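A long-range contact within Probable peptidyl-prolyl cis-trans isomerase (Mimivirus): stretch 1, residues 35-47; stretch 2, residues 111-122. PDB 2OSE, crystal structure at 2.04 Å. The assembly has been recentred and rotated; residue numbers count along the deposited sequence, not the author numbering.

Stretch 1 35-47: LFRDAFPAGVENF
Stretch 2, residues 111-122: PIPPVFGDYFYP

Stretch 1 leaves an extended Leu-35 (phi/psi -100/157), makes a 3-10 turn at 37-39, and enters a helix at Pro-41 (-49/-50), with Phe-40 (-177/79) at the N-cap position. Within it, Ala-39 N bonds Phe-36 O at 2.9 Å and Val-44 N bonds Phe-40 O at 3.0 Å; Arg-37 NE forms a salt bridge with Glu-45 OE2 (2.7 Å). Stretch 2 has no regular helix or strand and runs past this turn in the reverse order, its later residues meeting the earlier residues of stretch 1. The register is set by CA pairs Gly-43 with Ile-112 (6.8 Å), Phe-40 with Phe-116 (4.3 Å) and Ala-39 with Gly-117 (4.7 Å).

Ile-112 (-99/119; chi1 m, chi2 t) points toward the helix. Its CG2 lies 3.5 Å from Ala-42 CB and 3.8 Å from Phe-40 CZ, while its CD1 comes 3.5 Å from Asn-46 ND2; these are close-packed contacts of a buried aliphatic chain. Pro-113 (-67/155) and Pro-114 (-79/59) carry the backbone around Phe-40 (chi1 t), whose CE1 is 3.5 Å from Pro-113 O. Val-115 (-95/97) places its O 3.5 Å from Phe-40 CD1. A water donates to Val-115 O (2.8 Å) and accepts from Ala-42 N (2.9 Å), linking the loop to an amide in the first turn of the helix.

Phe-116 (-90/162; chi1 m) directs its ring edge at the face of Phe-40: CE1 of Phe-116 is 3.6 Å from Phe-40 CE2, centroids 4.8 Å apart, planes at 73°. Gly-117 (-85/-162) donates from N to Ala-39 O (3.0 Å, nearly linear), and its CA makes a CA-H...O contact with Asp-38 O (3.1 Å). The close approach depends on glycine, since an ideal CB would sit 2.0 Å from Asp-38 O. Asp-118 (-74/-22) turns the chain so that Tyr-119 N (-121/157 for the residue) can donate a weak, straight hydrogen bond to Asp-38 O at 3.4 Å. A second water donates to both Tyr-119 O (2.7 Å) and Ala-39 O (2.6 Å).

Phe-120 (-122/139; chi1 t) points away, and Tyr-121 (-114/124; chi1 m, chi2 -97°) points toward stretch 1. Its OH donates to Asp-38 OD1 at 2.8 Å, reached through the p rotamer of Asp-38. The ring stacks face-to-face on Phe-36 (chi1 m), centroids 4.1 Å apart and planes at 23°, with Tyr-121 CE2 3.9 Å from Ala-39 CB. Pro-122 (-59/158) ends the stretch beyond contact.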

ATOM      1  N   LEU A  35     -10.317  12.904 -27.647  1.00 25.51           N
ATOM      2  CA  LEU A  35     -11.103  11.713 -27.372  1.00 26.42           C
ATOM      3  C   LEU A  35     -11.788  11.196 -28.634  1.00 27.63           C
ATOM      4  O   LEU A  35     -11.988  11.944 -29.615  1.00 27.04           O
ATOM      5  CB  LEU A  35     -12.132  11.978 -26.259  1.00 26.07           C
ATOM      6  CG  LEU A  35     -11.356  12.236 -24.951  1.00 29.16           C
ATOM      7  CD1 LEU A  35     -11.505  13.709 -24.564  1.00 28.60           C
ATOM      8  CD2 LEU A  35     -11.816  11.376 -23.863  1.00 29.39           C
ATOM      9  N   PHE A  36     -12.122   9.911 -28.613  1.00 28.00           N
ATOM     10  CA  PHE A  36     -12.718   9.248 -29.776  1.00 28.21           C
ATOM     11  C   PHE A  36     -14.102   8.819 -29.304  1.00 28.52           C
ATOM     12  O   PHE A  36     -14.253   7.739 -28.762  1.00 27.82           O
ATOM     13  CB  PHE A  36     -11.911   8.026 -30.240  1.00 27.46           C
ATOM     14  CG  PHE A  36     -10.385   8.217 -30.272  1.00 29.22           C
ATOM     15  CD1 PHE A  36      -9.793   9.332 -30.880  1.00 29.33           C
ATOM     16  CD2 PHE A  36      -9.556   7.251 -29.728  1.00 26.82           C
ATOM     17  CE1 PHE A  36      -8.410   9.471 -30.913  1.00 30.32           C
ATOM     18  CE2 PHE A  36      -8.187   7.368 -29.765  1.00 28.59           C
ATOM     19  CZ  PHE A  36      -7.602   8.486 -30.346  1.00 29.09           C
ATOM     20  N   ARG A  37     -15.094   9.689 -29.449  1.00 29.76           N
ATOM     21  CA  ARG A  37     -16.419   9.410 -28.905  1.00 32.58           C
ATOM     22  C   ARG A  37     -16.966   8.120 -29.513  1.00 34.03           C
ATOM     23  O   ARG A  37     -17.668   7.401 -28.808  1.00 35.19           O
ATOM     24  CB  ARG A  37     -17.384  10.573 -29.135  1.00 32.88           C
ATOM     25  CG  ARG A  37     -18.677  10.494 -28.315  1.00 32.87           C
ATOM     26  CD  ARG A  37     -19.713  11.500 -28.835  1.00 33.55           C
ATOM     27  NE  ARG A  37     -20.856  11.606 -27.928  1.00 36.88           N
ATOM     28  CZ  ARG A  37     -22.017  10.965 -28.095  1.00 35.62           C
ATOM     29  NH1 ARG A  37     -22.178  10.165 -29.129  1.00 37.31           N
ATOM     30  NH2 ARG A  37     -23.005  11.108 -27.212  1.00 34.19           N
ATOM     31  N   ASP A  38     -16.601   7.815 -30.778  1.00 34.84           N
ATOM     32  CA  ASP A  38     -17.002   6.547 -31.468  1.00 36.50           C
ATOM     33  C   ASP A  38     -16.388   5.255 -30.903  1.00 36.46           C
ATOM     34  O   ASP A  38     -16.714   4.152 -31.343  1.00 37.23           O
ATOM     35  CB  ASP A  38     -16.815   6.582 -33.012  1.00 36.51           C
ATOM     36  CG  ASP A  38     -15.349   6.730 -33.478  1.00 38.89           C
ATOM     37  OD1 ASP A  38     -14.381   6.200 -32.878  1.00 39.21           O
ATOM     38  OD2 ASP A  38     -15.163   7.369 -34.542  1.00 42.10           O
ATOM     39  N   ALA A  39     -15.493   5.392 -29.940  1.00 35.62           N
ATOM     40  CA  ALA A  39     -14.921   4.236 -29.283  1.00 34.33           C
ATOM     41  C   ALA A  39     -15.897   3.710 -28.228  1.00 33.42           C
ATOM     42  O   ALA A  39     -15.987   2.499 -28.014  1.00 33.79           O
ATOM     43  CB  ALA A  39     -13.568   4.611 -28.637  1.00 34.07           C
ATOM     44  N   PHE A  40     -16.610   4.621 -27.571  1.00 32.36           N
ATOM     45  CA  PHE A  40     -17.312   4.335 -26.324  1.00 31.91           C
ATOM     46  C   PHE A  40     -18.063   5.574 -25.913  1.00 31.99           C
ATOM     47  O   PHE A  40     -17.605   6.304 -25.011  1.00 32.85           O
ATOM     48  CB  PHE A  40     -16.273   4.001 -25.219  1.00 31.90           C
ATOM     49  CG  PHE A  40     -16.844   3.442 -23.945  1.00 31.96           C
ATOM     50  CD1 PHE A  40     -18.224   3.350 -23.725  1.00 32.17           C
ATOM     51  CD2 PHE A  40     -15.956   3.012 -22.922  1.00 32.68           C
ATOM     52  CE1 PHE A  40     -18.728   2.844 -22.526  1.00 33.53           C
ATOM     53  CE2 PHE A  40     -16.444   2.497 -21.722  1.00 32.68           C
ATOM     54  CZ  PHE A  40     -17.833   2.400 -21.516  1.00 33.27           C
ATOM     55  N   PRO A  41     -19.230   5.844 -26.538  1.00 31.63           N
ATOM     56  CA  PRO A  41     -19.935   7.073 -26.227  1.00 30.87           C
ATOM     57  C   PRO A  41     -20.177   7.443 -24.767  1.00 30.91           C
ATOM     58  O   PRO A  41     -19.916   8.586 -24.368  1.00 29.97           O
ATOM     59  CB  PRO A  41     -21.264   6.905 -26.993  1.00 30.85           C
ATOM     60  CG  PRO A  41     -20.888   6.129 -28.174  1.00 30.86           C
ATOM     61  CD  PRO A  41     -19.916   5.096 -27.624  1.00 31.14           C
ATOM     62  N   ALA A  42     -20.698   6.518 -23.962  1.00 30.61           N
ATOM     63  CA  ALA A  42     -21.021   6.863 -22.573  1.00 29.66           C
ATOM     64  C   ALA A  42     -19.761   7.096 -21.713  1.00 29.13           C
ATOM     65  O   ALA A  42     -19.780   7.895 -20.804  1.00 28.15           O
ATOM     66  CB  ALA A  42     -21.898   5.737 -21.918  1.00 30.82           C
ATOM     67  N   GLY A  43     -18.698   6.362 -21.999  1.00 28.85           N
ATOM     68  CA  GLY A  43     -17.445   6.494 -21.234  1.00 28.62           C
ATOM     69  C   GLY A  43     -16.687   7.766 -21.584  1.00 28.28           C
ATOM     70  O   GLY A  43     -16.103   8.399 -20.712  1.00 28.92           O
ATOM     71  N   VAL A  44     -16.701   8.120 -22.862  1.00 28.26           N
ATOM     72  CA  VAL A  44     -16.183   9.418 -23.368  1.00 27.74           C
ATOM     73  C   VAL A  44     -16.947  10.614 -22.792  1.00 29.05           C
ATOM     74  O   VAL A  44     -16.333  11.584 -22.302  1.00 28.29           O
ATOM     75  CB  VAL A  44     -16.161   9.430 -24.914  1.00 26.91           C
ATOM     76  CG1 VAL A  44     -15.888  10.865 -25.470  1.00 25.92           C
ATOM     77  CG2 VAL A  44     -15.108   8.470 -25.384  1.00 25.84           C
ATOM     78  N   GLU A  45     -18.281  10.560 -22.830  1.00 29.11           N
ATOM     79  CA  GLU A  45     -19.064  11.658 -22.258  1.00 30.36           C
ATOM     80  C   GLU A  45     -18.849  11.836 -20.761  1.00 30.30           C
ATOM     81  O   GLU A  45     -18.739  12.960 -20.282  1.00 30.39           O
ATOM     82  CB  GLU A  45     -20.576  11.568 -22.626  1.00 30.94           C
ATOM     83  CG  GLU A  45     -20.858  11.761 -24.116  1.00 31.67           C
ATOM     84  CD  GLU A  45     -20.455  13.145 -24.692  1.00 34.54           C
ATOM     85  OE1 GLU A  45     -20.428  14.167 -23.967  1.00 34.79           O
ATOM     86  OE2 GLU A  45     -20.172  13.195 -25.908  1.00 37.20           O
ATOM     87  N   ASN A  46     -18.739  10.728 -20.025  1.00 30.18           N
ATOM     88  CA  ASN A  46     -18.443  10.835 -18.607  1.00 30.23           C
ATOM     89  C   ASN A  46     -17.071  11.486 -18.400  1.00 29.00           C
ATOM     90  O   ASN A  46     -16.936  12.373 -17.587  1.00 29.13           O
ATOM     91  CB  ASN A  46     -18.477   9.447 -17.946  1.00 30.83           C
ATOM     92  CG  ASN A  46     -18.249   9.501 -16.437  1.00 32.47           C
ATOM     93  OD1 ASN A  46     -18.914  10.263 -15.715  1.00 34.78           O
ATOM     94  ND2 ASN A  46     -17.313   8.668 -15.946  1.00 33.12           N
ATOM     95  N   PHE A  47     -16.068  11.049 -19.157  1.00 28.33           N
ATOM     96  CA  PHE A  47     -14.735  11.657 -19.064  1.00 27.71           C
ATOM     97  C   PHE A  47     -14.791  13.155 -19.349  1.00 27.61           C
ATOM     98  O   PHE A  47     -14.333  13.961 -18.537  1.00 27.44           O
ATOM     99  CB  PHE A  47     -13.733  10.971 -19.997  1.00 26.74           C
ATOM    100  CG  PHE A  47     -12.303  11.428 -19.779  1.00 27.03           C
ATOM    101  CD1 PHE A  47     -11.477  10.766 -18.864  1.00 23.01           C
ATOM    102  CD2 PHE A  47     -11.783  12.527 -20.486  1.00 27.85           C
ATOM    103  CE1 PHE A  47     -10.161  11.191 -18.633  1.00 25.58           C
ATOM    104  CE2 PHE A  47     -10.459  12.965 -20.265  1.00 28.78           C
ATOM    105  CZ  PHE A  47      -9.645  12.290 -19.351  1.00 25.30           C
ATOM    106  N   PRO A 111     -23.174   3.020 -12.650  1.00 45.00           N
ATOM    107  CA  PRO A 111     -22.156   2.337 -13.430  1.00 43.53           C
ATOM    108  C   PRO A 111     -22.367   2.568 -14.921  1.00 42.23           C
ATOM    109  O   PRO A 111     -23.522   2.677 -15.375  1.00 42.39           O
ATOM    110  CB  PRO A 111     -22.412   0.855 -13.130  1.00 44.05           C
ATOM    111  CG  PRO A 111     -23.118   0.814 -11.826  1.00 44.91           C
ATOM    112  CD  PRO A 111     -23.854   2.125 -11.687  1.00 45.51           C
ATOM    113  N   ILE A 112     -21.274   2.616 -15.683  1.00 39.42           N
ATOM    114  CA  ILE A 112     -21.367   2.728 -17.138  1.00 36.94           C
ATOM    115  C   ILE A 112     -21.185   1.368 -17.785  1.00 36.32           C
ATOM    116  O   ILE A 112     -20.139   0.766 -17.644  1.00 35.46           O
ATOM    117  CB  ILE A 112     -20.308   3.735 -17.744  1.00 36.80           C
ATOM    118  CG1 ILE A 112     -20.414   5.088 -17.058  1.00 34.23           C
ATOM    119  CG2 ILE A 112     -20.492   3.862 -19.264  1.00 33.45           C
ATOM    120  CD1 ILE A 112     -19.165   5.966 -17.193  1.00 36.22           C
ATOM    121  N   PRO A 113     -22.214   0.884 -18.524  1.00 36.77           N
ATOM    122  CA  PRO A 113     -22.146  -0.402 -19.213  1.00 36.18           C
ATOM    123  C   PRO A 113     -21.143  -0.425 -20.339  1.00 35.81           C
ATOM    124  O   PRO A 113     -20.860   0.626 -20.917  1.00 35.75           O
ATOM    125  CB  PRO A 113     -23.566  -0.576 -19.781  1.00 36.77           C
ATOM    126  CG  PRO A 113     -24.408   0.258 -18.905  1.00 38.27           C
ATOM    127  CD  PRO A 113     -23.553   1.486 -18.667  1.00 36.69           C
ATOM    128  N   PRO A 114     -20.632  -1.622 -20.676  1.00 35.25           N
ATOM    129  CA  PRO A 114     -19.671  -1.722 -21.749  1.00 35.90           C
ATOM    130  C   PRO A 114     -20.354  -1.669 -23.123  1.00 36.78           C
ATOM    131  O   PRO A 114     -20.227  -2.591 -23.921  1.00 36.82           O
ATOM    132  CB  PRO A 114     -18.974  -3.075 -21.494  1.00 35.84           C
ATOM    133  CG  PRO A 114     -19.909  -3.868 -20.600  1.00 34.96           C
ATOM    134  CD  PRO A 114     -20.967  -2.943 -20.082  1.00 35.77           C
ATOM    135  N   VAL A 115     -21.061  -0.579 -23.389  1.00 37.15           N
ATOM    136  CA  VAL A 115     -21.655  -0.396 -24.713  1.00 38.66           C
ATOM    137  C   VAL A 115     -20.712   0.432 -25.563  1.00 37.68           C
ATOM    138  O   VAL A 115     -20.724   1.652 -25.471  1.00 38.20           O
ATOM    139  CB  VAL A 115     -23.041   0.303 -24.659  1.00 37.76           C
ATOM    140  CG1 VAL A 115     -23.655   0.331 -26.061  1.00 40.68           C
ATOM    141  CG2 VAL A 115     -23.978  -0.398 -23.703  1.00 40.30           C
ATOM    142  N   PHE A 116     -19.910  -0.237 -26.379  1.00 38.68           N
ATOM    143  CA  PHE A 116     -18.875   0.425 -27.173  1.00 40.17           C
ATOM    144  C   PHE A 116     -19.381   0.874 -28.532  1.00 41.63           C
ATOM    145  O   PHE A 116     -20.422   0.404 -29.026  1.00 41.13           O
ATOM    146  CB  PHE A 116     -17.632  -0.455 -27.351  1.00 40.44           C
ATOM    147  CG  PHE A 116     -17.003  -0.889 -26.052  1.00 41.16           C
ATOM    148  CD1 PHE A 116     -17.064  -0.077 -24.925  1.00 38.84           C
ATOM    149  CD2 PHE A 116     -16.351  -2.111 -25.961  1.00 41.96           C
ATOM    150  CE1 PHE A 116     -16.490  -0.473 -23.721  1.00 39.75           C
ATOM    151  CE2 PHE A 116     -15.782  -2.515 -24.758  1.00 42.67           C
ATOM    152  CZ  PHE A 116     -15.849  -1.682 -23.636  1.00 40.93           C
ATOM    153  N   GLY A 117     -18.636   1.788 -29.139  1.00 42.25           N
ATOM    154  CA  GLY A 117     -19.056   2.348 -30.396  1.00 44.33           C
ATOM    155  C   GLY A 117     -18.609   1.463 -31.520  1.00 46.08           C
ATOM    156  O   GLY A 117     -18.244   0.290 -31.315  1.00 45.92           O
ATOM    157  N   ASP A 118     -18.608   2.056 -32.708  1.00 47.57           N
ATOM    158  CA  ASP A 118     -18.354   1.357 -33.957  1.00 48.86           C
ATOM    159  C   ASP A 118     -16.889   0.988 -34.182  1.00 48.85           C
ATOM    160  O   ASP A 118     -16.602   0.076 -34.974  1.00 49.03           O
ATOM    161  CB  ASP A 118     -18.893   2.178 -35.154  1.00 50.24           C
ATOM    162  CG  ASP A 118     -19.020   3.690 -34.860  1.00 54.18           C
ATOM    163  OD1 ASP A 118     -19.402   4.450 -35.794  1.00 60.22           O
ATOM    164  OD2 ASP A 118     -18.773   4.137 -33.707  1.00 59.23           O
ATOM    165  N   TYR A 119     -15.970   1.688 -33.500  1.00 47.54           N
ATOM    166  CA  TYR A 119     -14.537   1.445 -33.694  1.00 46.89           C
ATOM    167  C   TYR A 119     -13.793   1.040 -32.427  1.00 45.39           C
ATOM    168  O   TYR A 119     -14.232   1.338 -31.309  1.00 45.36           O
ATOM    169  CB  TYR A 119     -13.841   2.666 -34.309  1.00 47.90           C
ATOM    170  CG  TYR A 119     -14.314   2.992 -35.700  1.00 49.35           C
ATOM    171  CD1 TYR A 119     -13.641   2.494 -36.818  1.00 49.78           C
ATOM    172  CD2 TYR A 119     -15.443   3.800 -35.906  1.00 50.45           C
ATOM    173  CE1 TYR A 119     -14.075   2.791 -38.115  1.00 51.63           C
ATOM    174  CE2 TYR A 119     -15.883   4.105 -37.199  1.00 51.82           C
ATOM    175  CZ  TYR A 119     -15.190   3.598 -38.289  1.00 51.26           C
ATOM    176  OH  TYR A 119     -15.617   3.894 -39.572  1.00 54.06           O
ATOM    177  N   PHE A 120     -12.672   0.363 -32.651  1.00 42.88           N
ATOM    178  CA  PHE A 120     -11.754  -0.060 -31.631  1.00 41.72           C
ATOM    179  C   PHE A 120     -10.387   0.542 -31.945  1.00 40.44           C
ATOM    180  O   PHE A 120      -9.976   0.572 -33.106  1.00 39.33           O
ATOM    181  CB  PHE A 120     -11.708  -1.588 -31.636  1.00 43.01           C
ATOM    182  CG  PHE A 120     -10.495  -2.179 -30.986  1.00 43.06           C
ATOM    183  CD1 PHE A 120     -10.459  -2.378 -29.622  1.00 45.36           C
ATOM    184  CD2 PHE A 120      -9.413  -2.575 -31.752  1.00 44.83           C
ATOM    185  CE1 PHE A 120      -9.341  -2.938 -29.021  1.00 46.24           C
ATOM    186  CE2 PHE A 120      -8.287  -3.135 -31.165  1.00 45.99           C
ATOM    187  CZ  PHE A 120      -8.254  -3.318 -29.805  1.00 45.41           C
ATOM    188  N   TYR A 121      -9.697   1.019 -30.907  1.00 38.67           N
ATOM    189  CA  TYR A 121      -8.339   1.565 -31.033  1.00 37.89           C
ATOM    190  C   TYR A 121      -7.361   0.665 -30.284  1.00 37.13           C
ATOM    191  O   TYR A 121      -7.543   0.406 -29.099  1.00 37.23           O
ATOM    192  CB  TYR A 121      -8.267   3.023 -30.514  1.00 36.82           C
ATOM    193  CG  TYR A 121      -9.162   3.946 -31.300  1.00 36.98           C
ATOM    194  CD1 TYR A 121      -8.658   4.724 -32.351  1.00 37.86           C
ATOM    195  CD2 TYR A 121     -10.525   4.003 -31.048  1.00 37.49           C
ATOM    196  CE1 TYR A 121      -9.506   5.540 -33.115  1.00 36.04           C
ATOM    197  CE2 TYR A 121     -11.377   4.816 -31.810  1.00 37.08           C
ATOM    198  CZ  TYR A 121     -10.847   5.577 -32.836  1.00 36.87           C
ATOM    199  OH  TYR A 121     -11.695   6.372 -33.561  1.00 37.88           O
ATOM    200  N   PRO A 122      -6.327   0.171 -30.976  1.00 36.91           N
ATOM    201  CA  PRO A 122      -5.319  -0.691 -30.320  1.00 36.11           C
ATOM    202  C   PRO A 122      -4.638   0.040 -29.162  1.00 35.89           C
ATOM    203  O   PRO A 122      -4.679   1.294 -29.108  1.00 33.69           O
ATOM    204  CB  PRO A 122      -4.323  -1.018 -31.435  1.00 37.05           C
ATOM    205  CG  PRO A 122      -5.060  -0.688 -32.752  1.00 37.91           C
ATOM    206  CD  PRO A 122      -6.056   0.395 -32.410  1.00 37.43           C
TER
HETATM  207  O   HOH W   1     -14.096   0.760 -28.632  1.00 39.45           O
HETATM  208  O   HOH W   2     -21.845   3.949 -24.435  1.00 40.69           O